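Local coordinates for protein catechol 1,2-dioxygenase (Acinetobacter sp., PDB 1DMH) that catalyses the ferric iron-dependent intradiol cleavage of catechol by O2 to cis,cis-muconate, in the beta-ketoadipate pathway of aromatic degradation, at residues N99-T104 / M286-K291; G131-L136 / R191-L196; A114-G119 / S181-E186. All coordinates share one frame; numbering follows the deposited sequence.

Contact 1: residues N99-T104 / M286-K291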
ATOM      1  N   ASN A  99      16.927   1.553 -30.615  1.00 43.45           N
ATOM      2  CA  ASN A  99      17.379   0.589 -29.585  1.00 41.70           C
ATOM      3  C   ASN A  99      17.586  -0.821 -30.167  1.00 40.59           C
ATOM      4  O   ASN A  99      16.622  -1.603 -30.264  1.00 41.12           O
ATOM      5  CB  ASN A  99      16.358   0.481 -28.429  1.00 41.90           C
ATOM      6  CG  ASN A  99      16.271   1.746 -27.585  1.00 41.34           C
ATOM      7  OD1 ASN A  99      17.252   2.177 -26.985  1.00 41.25           O
ATOM      8  ND2 ASN A  99      15.087   2.338 -27.531  1.00 41.60           N
ATOM      9  N   ALA A 100      18.832  -1.149 -30.529  1.00 37.53           N
ATOM     10  CA  ALA A 100      19.138  -2.451 -31.104  1.00 34.51           C
ATOM     11  C   ALA A 100      18.657  -3.571 -30.182  1.00 31.79           C
ATOM     12  O   ALA A 100      17.875  -4.419 -30.602  1.00 33.03           O
ATOM     13  CB  ALA A 100      20.628  -2.575 -31.366  1.00 35.34           C
ATOM     14  N   THR A 101      19.126  -3.598 -28.938  1.00 27.20           N
ATOM     15  CA  THR A 101      18.662  -4.623 -28.007  1.00 22.43           C
ATOM     16  C   THR A 101      17.564  -3.942 -27.192  1.00 20.33           C
ATOM     17  O   THR A 101      17.837  -2.994 -26.475  1.00 19.23           O
ATOM     18  CB  THR A 101      19.781  -5.100 -27.059  1.00 21.47           C
ATOM     19  OG1 THR A 101      20.808  -5.754 -27.817  1.00 19.28           O
ATOM     20  CG2 THR A 101      19.225  -6.064 -26.031  1.00 20.07           C
ATOM     21  N   PRO A 102      16.319  -4.445 -27.276  1.00 18.23           N
ATOM     22  CA  PRO A 102      15.132  -3.930 -26.586  1.00 17.17           C
ATOM     23  C   PRO A 102      15.281  -3.949 -25.079  1.00 15.89           C
ATOM     24  O   PRO A 102      15.798  -4.917 -24.532  1.00 14.87           O
ATOM     25  CB  PRO A 102      14.034  -4.912 -27.010  1.00 17.35           C
ATOM     26  CG  PRO A 102      14.529  -5.454 -28.316  1.00 18.27           C
ATOM     27  CD  PRO A 102      15.970  -5.687 -27.985  1.00 18.12           C
ATOM     28  N   ARG A 103      14.818  -2.896 -24.411  1.00 14.25           N
ATOM     29  CA  ARG A 103      14.861  -2.864 -22.954  1.00 13.35           C
ATOM     30  C   ARG A 103      13.651  -3.638 -22.456  1.00 12.61           C
ATOM     31  O   ARG A 103      12.697  -3.850 -23.201  1.00 12.50           O
ATOM     32  CB  ARG A 103      14.711  -1.427 -22.424  1.00 12.94           C
ATOM     33  CG  ARG A 103      13.427  -0.728 -22.887  1.00 14.09           C
ATOM     34  CD  ARG A 103      13.096   0.483 -22.027  1.00 14.19           C
ATOM     35  NE  ARG A 103      14.188   1.450 -21.950  1.00 14.91           N
ATOM     36  CZ  ARG A 103      14.515   2.308 -22.912  1.00 15.11           C
ATOM     37  NH1 ARG A 103      13.819   2.348 -24.040  1.00 15.01           N
ATOM     38  NH2 ARG A 103      15.534   3.146 -22.734  1.00 15.97           N
ATOM     39  N   THR A 104      13.697  -4.102 -21.215  1.00 11.84           N
ATOM     40  CA  THR A 104      12.493  -4.678 -20.630  1.00 11.58           C
ATOM     41  C   THR A 104      12.632  -4.530 -19.122  1.00 11.70           C
ATOM     42  O   THR A 104      13.638  -3.990 -18.661  1.00 11.64           O
ATOM     43  CB  THR A 104      12.112  -6.132 -21.113  1.00 11.16           C
ATOM     44  OG1 THR A 104      10.740  -6.352 -20.747  1.00 11.96           O
ATOM     45  CG2 THR A 104      12.962  -7.223 -20.479  1.00 11.22           C
ATOM     46  N   MET A 286      23.184 -21.279 -24.924  1.00 19.16           N
ATOM     47  CA  MET A 286      22.441 -20.102 -25.381  1.00 19.17           C
ATOM     48  C   MET A 286      23.469 -19.033 -25.728  1.00 18.53           C
ATOM     49  O   MET A 286      24.432 -18.823 -24.999  1.00 18.18           O
ATOM     50  CB  MET A 286      21.505 -19.555 -24.301  1.00 20.31           C
ATOM     51  CG  MET A 286      20.392 -20.511 -23.875  1.00 22.58           C
ATOM     52  SD  MET A 286      19.325 -19.866 -22.552  1.00 22.69           S
ATOM     53  CE  MET A 286      18.424 -18.653 -23.419  1.00 23.18           C
ATOM     54  N   VAL A 287      23.282 -18.392 -26.873  1.00 17.99           N
ATOM     55  CA  VAL A 287      24.166 -17.328 -27.313  1.00 18.30           C
ATOM     56  C   VAL A 287      23.284 -16.078 -27.326  1.00 17.95           C
ATOM     57  O   VAL A 287      22.171 -16.122 -27.837  1.00 17.84           O
ATOM     58  CB  VAL A 287      24.684 -17.582 -28.759  1.00 18.38           C
ATOM     59  CG1 VAL A 287      25.641 -16.472 -29.184  1.00 19.17           C
ATOM     60  CG2 VAL A 287      25.362 -18.921 -28.834  1.00 19.87           C
ATOM     61  N   PHE A 288      23.740 -14.979 -26.746  1.00 17.60           N
ATOM     62  CA  PHE A 288      22.931 -13.765 -26.785  1.00 17.87           C
ATOM     63  C   PHE A 288      23.857 -12.568 -26.791  1.00 17.39           C
ATOM     64  O   PHE A 288      24.605 -12.356 -25.839  1.00 17.36           O
ATOM     65  CB  PHE A 288      21.981 -13.667 -25.585  1.00 17.55           C
ATOM     66  CG  PHE A 288      21.023 -12.505 -25.680  1.00 19.41           C
ATOM     67  CD1 PHE A 288      20.122 -12.417 -26.744  1.00 19.74           C
ATOM     68  CD2 PHE A 288      21.052 -11.472 -24.750  1.00 19.75           C
ATOM     69  CE1 PHE A 288      19.265 -11.313 -26.885  1.00 19.20           C
ATOM     70  CE2 PHE A 288      20.200 -10.372 -24.886  1.00 19.29           C
ATOM     71  CZ  PHE A 288      19.307 -10.303 -25.964  1.00 19.39           C
ATOM     72  N   ASP A 289      23.833 -11.819 -27.892  1.00 18.14           N
ATOM     73  CA  ASP A 289      24.659 -10.614 -28.029  1.00 18.42           C
ATOM     74  C   ASP A 289      23.799  -9.423 -27.680  1.00 17.95           C
ATOM     75  O   ASP A 289      22.583  -9.425 -27.932  1.00 17.62           O
ATOM     76  CB  ASP A 289      25.150 -10.390 -29.463  1.00 18.83           C
ATOM     77  CG  ASP A 289      25.963 -11.533 -29.995  1.00 19.73           C
ATOM     78  OD1 ASP A 289      26.641 -12.224 -29.211  1.00 19.45           O
ATOM     79  OD2 ASP A 289      25.947 -11.711 -31.218  1.00 19.81           O
ATOM     80  N   LEU A 290      24.433  -8.402 -27.115  1.00 18.02           N
ATOM     81  CA  LEU A 290      23.727  -7.181 -26.752  1.00 18.01           C
ATOM     82  C   LEU A 290      24.413  -5.994 -27.397  1.00 18.11           C
ATOM     83  O   LEU A 290      25.638  -5.932 -27.437  1.00 17.49           O
ATOM     84  CB  LEU A 290      23.705  -6.987 -25.235  1.00 17.12           C
ATOM     85  CG  LEU A 290      22.971  -8.107 -24.500  1.00 18.23           C
ATOM     86  CD1 LEU A 290      23.986  -9.195 -24.222  1.00 18.97           C
ATOM     87  CD2 LEU A 290      22.340  -7.621 -23.188  1.00 17.55           C
ATOM     88  N   LYS A 291      23.613  -5.062 -27.909  1.00 19.06           N
ATOM     89  CA  LYS A 291      24.141  -3.855 -28.544  1.00 19.85           C
ATOM     90  C   LYS A 291      23.662  -2.667 -27.717  1.00 18.96           C
ATOM     91  O   LYS A 291      22.464  -2.544 -27.411  1.00 18.09           O
ATOM     92  CB  LYS A 291      23.651  -3.735 -29.994  1.00 21.77           C
ATOM     93  CG  LYS A 291      24.258  -2.535 -30.748  1.00 25.50           C
ATOM     94  CD  LYS A 291      23.804  -2.531 -32.217  1.00 28.69           C
ATOM     95  CE  LYS A 291      24.206  -1.261 -32.971  1.00 29.74           C
ATOM     96  NZ  LYS A 291      25.674  -1.122 -33.068  1.00 31.92           N
TER
HETATM   97  O   HOH W   1      20.036  -1.485 -26.915  1.00 36.07           O
HETATM   98  O   HOH W   2      20.439  -8.307 -28.612  1.00 38.26           O

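Contact 2: residues G131-L136 / R191-L196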
ATOM      1  N   GLY A 131      19.511 -29.137 -11.392  1.00 26.98           N
ATOM      2  CA  GLY A 131      20.038 -28.155 -12.307  1.00 25.15           C
ATOM      3  C   GLY A 131      20.577 -28.799 -13.555  1.00 24.33           C
ATOM      4  O   GLY A 131      21.192 -29.857 -13.493  1.00 24.98           O
ATOM      5  N   HIS A 132      20.329 -28.176 -14.698  1.00 23.25           N
ATOM      6  CA  HIS A 132      20.832 -28.666 -15.977  1.00 21.98           C
ATOM      7  C   HIS A 132      21.864 -27.623 -16.415  1.00 21.08           C
ATOM      8  O   HIS A 132      21.559 -26.435 -16.483  1.00 20.80           O
ATOM      9  CB  HIS A 132      19.693 -28.765 -16.990  1.00 22.71           C
ATOM     10  CG  HIS A 132      20.118 -29.302 -18.319  1.00 24.34           C
ATOM     11  ND1 HIS A 132      20.749 -30.519 -18.461  1.00 25.04           N
ATOM     12  CD2 HIS A 132      20.015 -28.785 -19.568  1.00 25.00           C
ATOM     13  CE1 HIS A 132      21.019 -30.727 -19.738  1.00 24.87           C
ATOM     14  NE2 HIS A 132      20.585 -29.691 -20.432  1.00 24.66           N
ATOM     15  N   THR A 133      23.087 -28.065 -16.688  1.00 19.62           N
ATOM     16  CA  THR A 133      24.161 -27.156 -17.077  1.00 18.37           C
ATOM     17  C   THR A 133      23.824 -26.297 -18.268  1.00 17.09           C
ATOM     18  O   THR A 133      23.326 -26.791 -19.264  1.00 17.27           O
ATOM     19  CB  THR A 133      25.454 -27.921 -17.394  1.00 18.30           C
ATOM     20  OG1 THR A 133      25.783 -28.749 -16.282  1.00 17.87           O
ATOM     21  CG2 THR A 133      26.617 -26.952 -17.618  1.00 18.46           C
ATOM     22  N   LEU A 134      24.130 -25.008 -18.157  1.00 16.60           N
ATOM     23  CA  LEU A 134      23.868 -24.035 -19.216  1.00 16.15           C
ATOM     24  C   LEU A 134      25.137 -23.225 -19.454  1.00 15.91           C
ATOM     25  O   LEU A 134      25.714 -22.699 -18.500  1.00 15.84           O
ATOM     26  CB  LEU A 134      22.769 -23.056 -18.772  1.00 16.21           C
ATOM     27  CG  LEU A 134      21.943 -22.230 -19.763  1.00 17.81           C
ATOM     28  CD1 LEU A 134      21.758 -20.867 -19.161  1.00 17.39           C
ATOM     29  CD2 LEU A 134      22.537 -22.161 -21.118  1.00 16.67           C
ATOM     30  N   ILE A 135      25.574 -23.137 -20.711  1.00 15.96           N
ATOM     31  CA  ILE A 135      26.752 -22.327 -21.082  1.00 16.40           C
ATOM     32  C   ILE A 135      26.086 -21.139 -21.798  1.00 16.95           C
ATOM     33  O   ILE A 135      25.444 -21.326 -22.835  1.00 16.56           O
ATOM     34  CB  ILE A 135      27.694 -23.059 -22.114  1.00 16.95           C
ATOM     35  CG1 ILE A 135      28.235 -24.355 -21.511  1.00 17.85           C
ATOM     36  CG2 ILE A 135      28.844 -22.148 -22.567  1.00 16.37           C
ATOM     37  CD1 ILE A 135      28.982 -24.159 -20.242  1.00 20.22           C
ATOM     38  N   LEU A 136      26.209 -19.936 -21.247  1.00 16.18           N
ATOM     39  CA  LEU A 136      25.574 -18.764 -21.851  1.00 15.82           C
ATOM     40  C   LEU A 136      26.704 -17.816 -22.245  1.00 15.66           C
ATOM     41  O   LEU A 136      27.555 -17.478 -21.436  1.00 14.52           O
ATOM     42  CB  LEU A 136      24.679 -18.101 -20.819  1.00 15.23           C
ATOM     43  CG  LEU A 136      23.527 -17.125 -21.112  1.00 17.24           C
ATOM     44  CD1 LEU A 136      23.556 -16.110 -19.981  1.00 17.05           C
ATOM     45  CD2 LEU A 136      23.603 -16.448 -22.455  1.00 16.31           C
ATOM     46  N   ARG A 191      31.137 -14.978 -20.989  1.00 16.53           N
ATOM     47  CA  ARG A 191      30.755 -16.361 -21.060  1.00 17.41           C
ATOM     48  C   ARG A 191      30.542 -16.829 -19.645  1.00 17.67           C
ATOM     49  O   ARG A 191      31.356 -16.545 -18.761  1.00 18.28           O
ATOM     50  CB  ARG A 191      31.859 -17.166 -21.728  1.00 19.25           C
ATOM     51  CG  ARG A 191      31.578 -18.649 -21.820  1.00 22.13           C
ATOM     52  CD  ARG A 191      32.753 -19.348 -22.476  1.00 25.47           C
ATOM     53  NE  ARG A 191      32.710 -20.803 -22.309  1.00 28.82           N
ATOM     54  CZ  ARG A 191      32.193 -21.658 -23.193  1.00 30.32           C
ATOM     55  NH1 ARG A 191      31.690 -21.202 -24.346  1.00 30.55           N
ATOM     56  NH2 ARG A 191      32.206 -22.975 -22.930  1.00 29.50           N
ATOM     57  N   VAL A 192      29.428 -17.502 -19.396  1.00 16.79           N
ATOM     58  CA  VAL A 192      29.206 -18.000 -18.057  1.00 16.82           C
ATOM     59  C   VAL A 192      28.729 -19.411 -18.095  1.00 16.68           C
ATOM     60  O   VAL A 192      28.146 -19.852 -19.084  1.00 16.77           O
ATOM     61  CB  VAL A 192      28.147 -17.192 -17.270  1.00 16.82           C
ATOM     62  CG1 VAL A 192      28.617 -15.822 -17.085  1.00 16.73           C
ATOM     63  CG2 VAL A 192      26.817 -17.194 -18.002  1.00 16.40           C
ATOM     64  N   ARG A 193      29.024 -20.127 -17.023  1.00 15.76           N
ATOM     65  CA  ARG A 193      28.531 -21.477 -16.869  1.00 15.76           C
ATOM     66  C   ARG A 193      27.537 -21.366 -15.687  1.00 15.43           C
ATOM     67  O   ARG A 193      27.885 -20.855 -14.616  1.00 15.09           O
ATOM     68  CB  ARG A 193      29.660 -22.458 -16.533  1.00 15.87           C
ATOM     69  CG  ARG A 193      29.098 -23.782 -16.055  1.00 18.19           C
ATOM     70  CD  ARG A 193      30.143 -24.852 -15.795  1.00 19.11           C
ATOM     71  NE  ARG A 193      29.473 -25.966 -15.138  1.00 19.71           N
ATOM     72  CZ  ARG A 193      30.017 -27.154 -14.918  1.00 19.52           C
ATOM     73  NH1 ARG A 193      31.251 -27.389 -15.305  1.00 18.84           N
ATOM     74  NH2 ARG A 193      29.312 -28.106 -14.322  1.00 19.02           N
ATOM     75  N   THR A 194      26.296 -21.805 -15.893  1.00 14.96           N
ATOM     76  CA  THR A 194      25.308 -21.744 -14.828  1.00 14.82           C
ATOM     77  C   THR A 194      24.309 -22.893 -15.067  1.00 16.37           C
ATOM     78  O   THR A 194      24.704 -23.934 -15.608  1.00 15.82           O
ATOM     79  CB  THR A 194      24.611 -20.369 -14.825  1.00 14.04           C
ATOM     80  OG1 THR A 194      23.760 -20.277 -13.684  1.00 13.96           O
ATOM     81  CG2 THR A 194      23.808 -20.154 -16.094  1.00 12.97           C
ATOM     82  N   ILE A 195      23.056 -22.749 -14.636  1.00 16.64           N
ATOM     83  CA  ILE A 195      22.059 -23.787 -14.907  1.00 17.22           C
ATOM     84  C   ILE A 195      20.827 -23.125 -15.536  1.00 17.30           C
ATOM     85  O   ILE A 195      20.633 -21.911 -15.398  1.00 17.21           O
ATOM     86  CB  ILE A 195      21.598 -24.550 -13.619  1.00 18.37           C
ATOM     87  CG1 ILE A 195      21.004 -23.567 -12.615  1.00 19.80           C
ATOM     88  CG2 ILE A 195      22.761 -25.325 -13.002  1.00 17.49           C
ATOM     89  CD1 ILE A 195      20.374 -24.238 -11.417  1.00 20.80           C
ATOM     90  N   LEU A 196      20.014 -23.910 -16.235  1.00 16.98           N
ATOM     91  CA  LEU A 196      18.790 -23.385 -16.843  1.00 17.51           C
ATOM     92  C   LEU A 196      17.795 -23.060 -15.753  1.00 16.77           C
ATOM     93  O   LEU A 196      17.490 -23.900 -14.915  1.00 16.65           O
ATOM     94  CB  LEU A 196      18.124 -24.401 -17.762  1.00 17.96           C
ATOM     95  CG  LEU A 196      18.374 -24.333 -19.255  1.00 20.31           C
ATOM     96  CD1 LEU A 196      17.514 -25.408 -19.903  1.00 21.12           C
ATOM     97  CD2 LEU A 196      17.999 -22.970 -19.812  1.00 19.63           C
TER
HETATM   98  O   HOH W   3      18.372 -26.432 -14.995  1.00 22.41           O
HETATM   99  O   HOH W   4      26.462 -27.712 -13.625  1.00 42.99           O

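Contact 3: residues A114-G119 / S181-E186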
ATOM      1  N   ALA A 114      27.630  -8.458  -6.422  1.00 21.73           N
ATOM      2  CA  ALA A 114      27.996  -9.813  -6.811  1.00 21.54           C
ATOM      3  C   ALA A 114      29.467  -9.919  -7.188  1.00 21.99           C
ATOM      4  O   ALA A 114      30.076  -8.942  -7.600  1.00 21.65           O
ATOM      5  CB  ALA A 114      27.138 -10.259  -7.986  1.00 20.83           C
ATOM      6  N   PRO A 115      30.074 -11.105  -6.996  1.00 22.78           N
ATOM      7  CA  PRO A 115      31.479 -11.217  -7.380  1.00 23.09           C
ATOM      8  C   PRO A 115      31.663 -10.819  -8.843  1.00 23.55           C
ATOM      9  O   PRO A 115      30.762 -10.981  -9.679  1.00 22.93           O
ATOM     10  CB  PRO A 115      31.792 -12.690  -7.108  1.00 23.23           C
ATOM     11  CG  PRO A 115      30.434 -13.351  -7.138  1.00 24.15           C
ATOM     12  CD  PRO A 115      29.632 -12.353  -6.364  1.00 22.62           C
ATOM     13  N   GLU A 116      32.836 -10.282  -9.147  1.00 23.22           N
ATOM     14  CA  GLU A 116      33.132  -9.830 -10.493  1.00 24.43           C
ATOM     15  C   GLU A 116      34.382 -10.520 -11.092  1.00 23.93           C
ATOM     16  O   GLU A 116      35.315 -10.856 -10.365  1.00 23.64           O
ATOM     17  CB  GLU A 116      33.320  -8.322 -10.432  1.00 25.99           C
ATOM     18  CG  GLU A 116      33.797  -7.716 -11.697  1.00 29.20           C
ATOM     19  CD  GLU A 116      34.185  -6.291 -11.465  1.00 32.09           C
ATOM     20  OE1 GLU A 116      33.292  -5.507 -11.073  1.00 33.52           O
ATOM     21  OE2 GLU A 116      35.381  -5.962 -11.655  1.00 33.87           O
ATOM     22  N   SER A 117      34.396 -10.749 -12.401  1.00 22.66           N
ATOM     23  CA  SER A 117      35.555 -11.376 -13.030  1.00 22.13           C
ATOM     24  C   SER A 117      35.586 -11.000 -14.497  1.00 21.82           C
ATOM     25  O   SER A 117      34.590 -10.519 -15.042  1.00 21.46           O
ATOM     26  CB  SER A 117      35.487 -12.892 -12.902  1.00 22.08           C
ATOM     27  OG  SER A 117      34.359 -13.357 -13.593  1.00 23.26           O
ATOM     28  N   VAL A 118      36.724 -11.223 -15.145  1.00 20.93           N
ATOM     29  CA  VAL A 118      36.840 -10.870 -16.545  1.00 20.18           C
ATOM     30  C   VAL A 118      36.562 -12.042 -17.457  1.00 19.90           C
ATOM     31  O   VAL A 118      37.085 -13.141 -17.239  1.00 20.01           O
ATOM     32  CB  VAL A 118      38.254 -10.330 -16.891  1.00 20.33           C
ATOM     33  CG1 VAL A 118      38.333  -9.999 -18.407  1.00 20.39           C
ATOM     34  CG2 VAL A 118      38.575  -9.113 -16.050  1.00 19.53           C
ATOM     35  N   GLY A 119      35.723 -11.781 -18.463  1.00 19.12           N
ATOM     36  CA  GLY A 119      35.366 -12.747 -19.489  1.00 17.50           C
ATOM     37  C   GLY A 119      34.615 -14.030 -19.172  1.00 17.13           C
ATOM     38  O   GLY A 119      33.861 -14.498 -20.014  1.00 16.88           O
ATOM     39  N   SER A 181      28.970 -10.542 -12.056  1.00 16.46           N
ATOM     40  CA  SER A 181      29.272  -9.390 -12.900  1.00 16.48           C
ATOM     41  C   SER A 181      30.431  -9.861 -13.747  1.00 16.31           C
ATOM     42  O   SER A 181      31.396 -10.408 -13.221  1.00 16.30           O
ATOM     43  CB  SER A 181      29.722  -8.181 -12.088  1.00 16.59           C
ATOM     44  OG  SER A 181      28.642  -7.662 -11.355  1.00 17.98           O
ATOM     45  N   ILE A 182      30.331  -9.677 -15.050  1.00 16.77           N
ATOM     46  CA  ILE A 182      31.403 -10.085 -15.936  1.00 18.49           C
ATOM     47  C   ILE A 182      31.882  -8.925 -16.774  1.00 18.45           C
ATOM     48  O   ILE A 182      31.095  -8.222 -17.394  1.00 18.83           O
ATOM     49  CB  ILE A 182      30.961 -11.243 -16.837  1.00 19.94           C
ATOM     50  CG1 ILE A 182      30.601 -12.409 -15.930  1.00 21.13           C
ATOM     51  CG2 ILE A 182      32.078 -11.632 -17.835  1.00 19.64           C
ATOM     52  CD1 ILE A 182      30.311 -13.595 -16.650  1.00 25.72           C
ATOM     53  N   ILE A 183      33.186  -8.700 -16.746  1.00 19.13           N
ATOM     54  CA  ILE A 183      33.786  -7.625 -17.527  1.00 19.17           C
ATOM     55  C   ILE A 183      34.118  -8.273 -18.841  1.00 19.54           C
ATOM     56  O   ILE A 183      34.811  -9.300 -18.858  1.00 18.57           O
ATOM     57  CB  ILE A 183      35.106  -7.138 -16.906  1.00 19.59           C
ATOM     58  CG1 ILE A 183      34.867  -6.722 -15.455  1.00 20.23           C
ATOM     59  CG2 ILE A 183      35.715  -6.046 -17.781  1.00 18.59           C
ATOM     60  CD1 ILE A 183      33.749  -5.699 -15.276  1.00 21.15           C
ATOM     61  N   THR A 184      33.629  -7.705 -19.935  1.00 19.58           N
ATOM     62  CA  THR A 184      33.919  -8.296 -21.226  1.00 20.98           C
ATOM     63  C   THR A 184      35.435  -8.299 -21.500  1.00 22.03           C
ATOM     64  O   THR A 184      36.173  -7.417 -21.050  1.00 21.31           O
ATOM     65  CB  THR A 184      33.138  -7.591 -22.361  1.00 20.54           C
ATOM     66  OG1 THR A 184      33.410  -6.189 -22.346  1.00 19.53           O
ATOM     67  CG2 THR A 184      31.628  -7.807 -22.170  1.00 20.01           C
ATOM     68  N   ASP A 185      35.885  -9.327 -22.211  1.00 23.58           N
ATOM     69  CA  ASP A 185      37.298  -9.495 -22.546  1.00 25.02           C
ATOM     70  C   ASP A 185      37.692  -8.711 -23.807  1.00 26.12           C
ATOM     71  O   ASP A 185      36.881  -7.951 -24.355  1.00 25.50           O
ATOM     72  CB  ASP A 185      37.584 -10.990 -22.733  1.00 24.72           C
ATOM     73  CG  ASP A 185      36.823 -11.588 -23.908  1.00 24.61           C
ATOM     74  OD1 ASP A 185      36.395 -10.832 -24.808  1.00 24.58           O
ATOM     75  OD2 ASP A 185      36.670 -12.828 -23.946  1.00 25.35           O
ATOM     76  N   GLU A 186      38.933  -8.930 -24.260  1.00 27.69           N
ATOM     77  CA  GLU A 186      39.534  -8.273 -25.442  1.00 29.05           C
ATOM     78  C   GLU A 186      38.693  -8.312 -26.699  1.00 28.54           C
ATOM     79  O   GLU A 186      38.905  -7.532 -27.620  1.00 29.03           O
ATOM     80  CB  GLU A 186      40.886  -8.910 -25.787  1.00 31.56           C
ATOM     81  CG  GLU A 186      41.827  -9.075 -24.621  1.00 36.43           C
ATOM     82  CD  GLU A 186      41.311 -10.092 -23.607  1.00 39.63           C
ATOM     83  OE1 GLU A 186      41.157 -11.277 -23.997  1.00 41.59           O
ATOM     84  OE2 GLU A 186      41.058  -9.707 -22.433  1.00 41.47           O
TER
HETATM   85  O   HOH W   5      29.544  -6.652  -9.229  1.00 28.33           O
HETATM   86  O   HOH W   6      34.286 -14.463 -22.576  1.00 31.26           O

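Contact 1: residues N99-T104 / M286-K291
The phenyl ring of Phe288 is the flat group of this contact, and Thr101 CG2 meets it obliquely, 4.2 Å from CZ; the Phe288 side chain also touches Ile241 of strand 237-243. With CG2 anti to the backbone N (chi1 -65° for OG1), the threonine sends its methyl to the phenyl group and its hydroxyl to the strand backbone. OG1 accepts a nearly straight hydrogen bond from Lys291 N (2.9 Å, 170°). A second grip comes through a water, 2.7 Å from Thr101 OG1, which donates to Asp289 O at 2.5 Å. Another water donates to both Thr101 O and Lys291 O, so backbone joins backbone without a direct bond. Beside this polar cluster Ala100 CB presses on the aliphatic chain of Lys291, tightest at CD (3.3 Å). That chain runs extended from CB and bends only at chi4, where NZ turns away to Asp142 O. The loop 99-104, which follows helix 80-94, is thus fastened along the end of strand 283-291. Arg103 ties it back to the helix through salt bridges to Asp89 and Asp92, Pro102 O accepts from Thr239 OG1 of strand 237-243, and strand 133-141 pairs with 283-291.

Contact 2: residues G131-L136 / R191-L196
Arg191 opens the strand with an extended chain, CG anti to the backbone N, and chi4 near 95° turns one face of its guanidinium to Ile135, whose CG2 lies 3.4 Å from Arg191 CZ; Arg191 NH2 is held by Asn277 OD1. Val192 and Leu136 form a hydrogen-bonded antiparallel pair, Val192 N giving the shorter bond (2.8 Å to Leu136 O). Their side chains lie side by side, and Val192 CG2, wedged between the backbone N and carbonyl carbon, touches Leu136 CB at 3.7 Å. Arg193 faces Ile135 in a non-hydrogen-bonded pair, its own N and O turned to the neighbouring strand 120-122 and Met123. Its guanidinium takes a water in plane at one edge, and the water also bonds Thr133 OG1; NH2 has its salt bridge with Glu280. Thr194 again pairs through two bonds: its N points nearly along the C=O axis of Leu134 (173° at the hydrogen), whereas Leu134 N lies 45° above the carbonyl plane of Thr194. The OG1 of Thr194 is taken by His157 NE2. At Ile195 the CA lies only 3.1 Å from His132 O, a close CA-H...O contact. Leu196 N reaches that same oxygen at 3.0 Å, while its side chain crosses that of Leu134 at about a right angle, CD2 against CG, and its CD1 meets the edge of the His132 ring. This twisted antiparallel ladder belongs to the mixed beta sandwich characteristic of intradiol dioxygenases; Leu134 packs on Ile225, part of the catechol site.

Contact 3: residues A114-G119 / S181-E186
Glu116 lays its extended side chain obliquely across Ile183, two residues along on the partner strand: CG and CD pass over CG1 and CD1, with CD 3.9 Å from Ile183 CD1. The torsion that carries the chain there sets CG anti to the backbone N (chi1 173°). The carboxylate end has a long, weak ion pair with Lys152 of strand 152-157, while the aliphatic part meets Ile183. Val118 joins the same face, its CG2 4.1 Å from Ile183 CB, so that Ile183 is flanked by both residues. Between the backbones runs a parallel ladder, strand 116-118 lying against strand 179-183. Ser117 carries its centre: its N donates to Ser181 O, and its O receives Ile183 N at 2.9 Å, so the two bonds straddle Ile182. Beyond them Ser181 N donates to Pro115 O and Gly119 N to Ile183 O, this last the shortest at 2.7 Å. In the mixed sheet of the dioxygenase domain, strand 179-183 is thus flanked by 116-118, parallel, and by 152-157, antiparallel. On the face opposite Glu116, Ile182 CG2 packs on Gly119 N and C, and the side chain also touches Tyr190 and Val192 of strand 189-195. The Ser117 hydroxyl on that face bonds to Tyr120 O. Gly119 leaves the extended conformation with a positive phi of 64°. A water donating to Gly119 O also donates to Asp185 OD2 at 3.2 Å, while Asp185 OD1 accepts from Asn187 N and Gln189 N at the start of the turn. At the other end a water bridges Ala114 O to Ser181 OG, lying 2.5 Å from the latter.

How the contacts relate
From the N-terminal helices the chain runs into loop 99-104, the first half of contact 1, which closes only at strand 283-291, so the other two contacts fall within its span. Segment 114-119 comes next, then 131-136; their partners follow in the same order, 181-186 and 191-196, so contacts 3 and 2 cross. Strands 179-183 and 189-195 are successive and bring the two together, with Arg191 CB of contact 2 against Gly119 O of contact 3. Contact 2 adjoins contact 1 through strands 133-141 and 283-291, with Met286 N probably hydrogen-bonded to Ile135 O. All three engage the mixed sheet; contact 1 adds the loop leaving helix 80-94.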